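Local coordinates for hyaluronidase (Streptomyces koganeiensis, PDB 4UFQ), which degrades hyaluronan as a bacterial hyaluronidase, and very likely works as an elongated trimer of intertwined, strand-rich chains, at the interface of chains A and B. Sequence-based numbering; all coordinates share one arbitrary frame. Chains: chain A/B, Hyaluronidase.

Contact 1: the interface of chains A and B. Residues chain A 21-23, 25, 27; chain B 16-18.
A:Thr23, at the end of strand 18-23, directs its side-chain hydroxyl at the main-chain carbonyl of B:Glu17, the last loop residue before strand 18-23 of chain B. OG1 of A:Thr23 donates to O of B:Glu17 over 2.9 Å, reaching a lone pair in the carbonyl plane with a C=O...donor angle of 140°. The torsion explains the reach: OG1 is anti to the backbone N (chi1 -180°), which puts the methyl CG2 between the N and the carbonyl carbon. Threonine suits the place because its hydroxyl can give and accept at once. While it donates to chain B, OG1 accepts the backbone N-H of A:Leu25 at 3.0 Å from N, a bond within chain A which should steady the chain as it leaves the strand and help fix the hydroxyl's rotation.

Two waters extend the polar contact. Water 1 lies 3.1 Å from OG1 of A:Thr23 and 2.9 Å from the carboxylate oxygen OE2 of B:Glu17, tying the glutamate's tip to the same hydroxyl that holds its backbone. Water 2 joins the two backbones, 2.8 Å from N of A:Asp22 and 2.7 Å from O of B:Ala16.

The packing rests on A:Leu25. Its branch CD1 sits over the flat face of the B:Glu17 carboxylate, 3.6 Å from CD, and beside the methylene CG; the same methyl is also near the methylenes of B:Arg18. An extended glutamate chain beyond CG (chi2 179°) carries the carboxylate out to both water 1 and this leucine.

A separate close contact involves the carbonyl of B:Ala16 that water 2 also binds: the small methyl of A:Ala21 lets the backbones come close, CB 3.3 Å from O of B:Ala16.

Together these contacts fasten the start of one strand in chain B to the strand end and following loop of chain A, near the N-terminal end of the assembly.

Contact 2: the interface of chains A and B. Residues chain A 57-60; chain B 43-46, 51, 53.
A:Ile57 and A:Ser58 of strand 54-58 pair in parallel with B:Tyr43 and B:Gln44 of strand 40-44. N of B:Gln44 donates to O of A:Ile57, and N of A:Asp59 donates to O of B:Gln44, both at 2.9 Å between the named atoms.

Beside this pairing, the phenol OH of B:Tyr43 gives a short hydrogen bond to OD2 of A:Asp59, 2.6 Å long. It meets the syn side of the carboxylate, 20° out of its plane, and the carboxylate and ring planes stand 81° apart. The ring reaches there because its CG is anti to the backbone N. CG of A:Asp59 and O of A:Ile57 lie in plane at its edge, while CB of B:Ala45 lies over one face, towards the rim. Tyrosine serves twice: its CD1 also rests 3.8 Å from CB of A:Ile57. Water 4 links OD2 to O of B:Ala45.

A:Asn60 reaches across to B:Gly51: ND2 donates to O of B:Gly51 at 3.0 Å, nearly straight (172° at H). The oxygen lies in the amide plane, but the donor is tilted from the carbonyl plane. Water 3 joins that carbonyl to OG of A:Ser58, which accepts the N-H of A:Asn60. Within chain B, the bend of B:Gln44 at chi2 lets OE1 accept the N-H of B:Gly46, whose carbonyl oxygen comes up against the backbone carbon and CB of A:Asp59.

The site extends a parallel sheet from chain A to chain B and ties adjoining loops, which would hold the chains in register if the deposited trimer is the working form.

Contact 1: the interface of chains A and B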
# COMPACT_ATOMS: atom_id res chain seq x y z
N ALA A 21 16.36 31.15 -4.66
CA ALA A 21 15.39 32.15 -4.27
C ALA A 21 15.02 31.94 -2.81
O ALA A 21 14.73 30.82 -2.40
CB ALA A 21 14.16 32.09 -5.16
N ASP A 22 15.07 33.02 -2.04
CA ASP A 22 14.59 33.03 -0.66
C ASP A 22 13.63 34.20 -0.54
O ASP A 22 14.05 35.34 -0.40
CB ASP A 22 15.76 33.20 0.32
CG ASP A 22 15.34 32.98 1.77
OD1 ASP A 22 14.12 32.89 2.04
OD2 ASP A 22 16.23 32.91 2.64
N THR A 23 12.34 33.89 -0.59
CA THR A 23 11.33 34.88 -0.93
C THR A 23 10.00 34.67 -0.22
O THR A 23 9.78 33.64 0.42
CB THR A 23 11.11 34.87 -2.47
OG1 THR A 23 10.13 35.84 -2.83
CG2 THR A 23 10.67 33.47 -2.93
N LEU A 25 7.26 35.44 -2.20
CA LEU A 25 6.49 35.06 -3.37
C LEU A 25 6.63 33.56 -3.54
O LEU A 25 7.42 32.92 -2.85
CB LEU A 25 7.06 35.72 -4.63
CG LEU A 25 7.22 37.24 -4.60
CD1 LEU A 25 7.73 37.71 -5.95
CD2 LEU A 25 5.91 37.91 -4.24
N ALA A 27 8.45 30.85 -5.14
CA ALA A 27 9.82 30.90 -5.63
C ALA A 27 9.95 30.45 -7.08
O ALA A 27 10.80 30.95 -7.81
CB ALA A 27 10.74 30.08 -4.72
N ALA B 16 17.37 35.32 -7.28
CA ALA B 16 16.25 36.19 -7.66
C ALA B 16 15.11 36.06 -6.66
O ALA B 16 15.14 35.20 -5.79
CB ALA B 16 15.78 35.87 -9.08
N GLU B 17 14.11 36.92 -6.79
CA GLU B 17 12.95 36.89 -5.89
C GLU B 17 11.99 35.78 -6.32
O GLU B 17 11.16 35.33 -5.53
CB GLU B 17 12.23 38.24 -5.89
CG GLU B 17 11.13 38.36 -4.83
CD GLU B 17 10.44 39.72 -4.82
OE1 GLU B 17 10.59 40.48 -5.81
OE2 GLU B 17 9.74 40.03 -3.83
N ARG B 18 12.12 35.34 -7.56
CA ARG B 18 11.21 34.36 -8.14
C ARG B 18 11.67 34.01 -9.55
O ARG B 18 12.22 34.86 -10.25
CB ARG B 18 9.80 34.96 -8.19
CG ARG B 18 8.80 34.23 -9.08
CD ARG B 18 7.43 34.87 -8.96
NE ARG B 18 6.53 34.52 -10.06
CZ ARG B 18 5.68 33.50 -10.05
NH1 ARG B 18 5.60 32.69 -9.00
NH2 ARG B 18 4.91 33.27 -11.11
O HOH W 1 10.35 38.62 -1.42
O HOH W 2 16.10 35.32 -3.31

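Contact 2: the interface of chains A and B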
# COMPACT_ATOMS: atom_id res chain seq x y z
N ILE A 57 10.54 19.98 1.50
CA ILE A 57 10.28 20.16 2.92
C ILE A 57 9.19 21.21 3.10
O ILE A 57 9.22 22.26 2.44
CB ILE A 57 11.51 20.71 3.68
CG1 ILE A 57 12.78 19.93 3.32
CG2 ILE A 57 11.28 20.67 5.18
CD1 ILE A 57 13.93 20.83 2.91
N SER A 58 8.25 20.94 4.00
CA SER A 58 7.29 21.94 4.41
C SER A 58 7.20 22.03 5.92
O SER A 58 7.23 21.01 6.61
CB SER A 58 5.90 21.69 3.84
OG SER A 58 5.03 22.75 4.22
N ASP A 59 7.08 23.26 6.41
CA ASP A 59 6.86 23.54 7.83
C ASP A 59 5.42 23.98 8.09
O ASP A 59 5.09 24.40 9.20
CB ASP A 59 7.81 24.64 8.31
CG ASP A 59 9.27 24.25 8.21
OD1 ASP A 59 9.58 23.04 8.18
OD2 ASP A 59 10.13 25.16 8.17
N ASN A 60 4.57 23.89 7.07
CA ASN A 60 3.19 24.35 7.20
C ASN A 60 2.28 23.19 7.52
O ASN A 60 2.09 22.32 6.68
CB ASN A 60 2.69 25.00 5.91
CG ASN A 60 1.22 25.36 5.99
OD1 ASN A 60 0.65 25.47 7.08
ND2 ASN A 60 0.60 25.57 4.84
N TYR B 43 11.48 24.28 -0.53
CA TYR B 43 11.24 24.46 0.89
C TYR B 43 10.15 25.49 1.13
O TYR B 43 10.27 26.65 0.72
CB TYR B 43 12.55 24.93 1.54
CG TYR B 43 12.50 25.10 3.04
CD1 TYR B 43 11.50 24.54 3.81
CD2 TYR B 43 13.48 25.86 3.69
CE1 TYR B 43 11.47 24.71 5.18
CE2 TYR B 43 13.45 26.03 5.05
CZ TYR B 43 12.44 25.46 5.80
OH TYR B 43 12.43 25.64 7.17
N GLN B 44 9.07 25.07 1.78
CA GLN B 44 8.03 25.97 2.26
C GLN B 44 8.25 26.21 3.75
O GLN B 44 8.04 25.30 4.57
CB GLN B 44 6.64 25.36 2.03
CG GLN B 44 5.50 26.08 2.76
CD GLN B 44 5.32 27.52 2.30
OE1 GLN B 44 5.77 28.47 2.95
NE2 GLN B 44 4.65 27.68 1.17
N ALA B 45 8.66 27.43 4.08
CA ALA B 45 9.02 27.78 5.46
C ALA B 45 7.85 28.39 6.21
O ALA B 45 7.95 28.59 7.42
CB ALA B 45 10.23 28.72 5.49
N GLY B 46 6.76 28.69 5.52
CA GLY B 46 5.54 29.16 6.17
C GLY B 46 5.08 28.17 7.23
O GLY B 46 5.32 26.98 7.07
N GLY B 51 -0.23 27.25 1.65
CA GLY B 51 0.95 26.99 0.85
C GLY B 51 1.57 25.61 1.02
O GLY B 51 1.88 25.18 2.13
N ALA B 53 4.83 22.99 -0.42
CA ALA B 53 6.19 23.12 -0.91
C ALA B 53 6.18 22.99 -2.43
O ALA B 53 6.69 23.84 -3.16
CB ALA B 53 7.09 22.06 -0.27
O HOH W 3 2.58 22.60 3.16
O HOH W 4 9.76 27.78 9.18

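Contacts 1 and 2 lie about 14 Å apart, centre to centre of their C-alpha atoms, both towards the N-terminal end of the long assembly. They share no residues: contact 1 uses strand 18-23 of each chain with the adjoining loops, whereas contact 2 joins strand 54-58 of chain A to strand 40-44 of chain B. Direct backbone pairing between the chains is seen in contact 2 but not among the bonds of contact 1. The deposited assembly holds three copies, and successive contacts of this sort would let the chains intertwine along its length, as is typical of the HylP family.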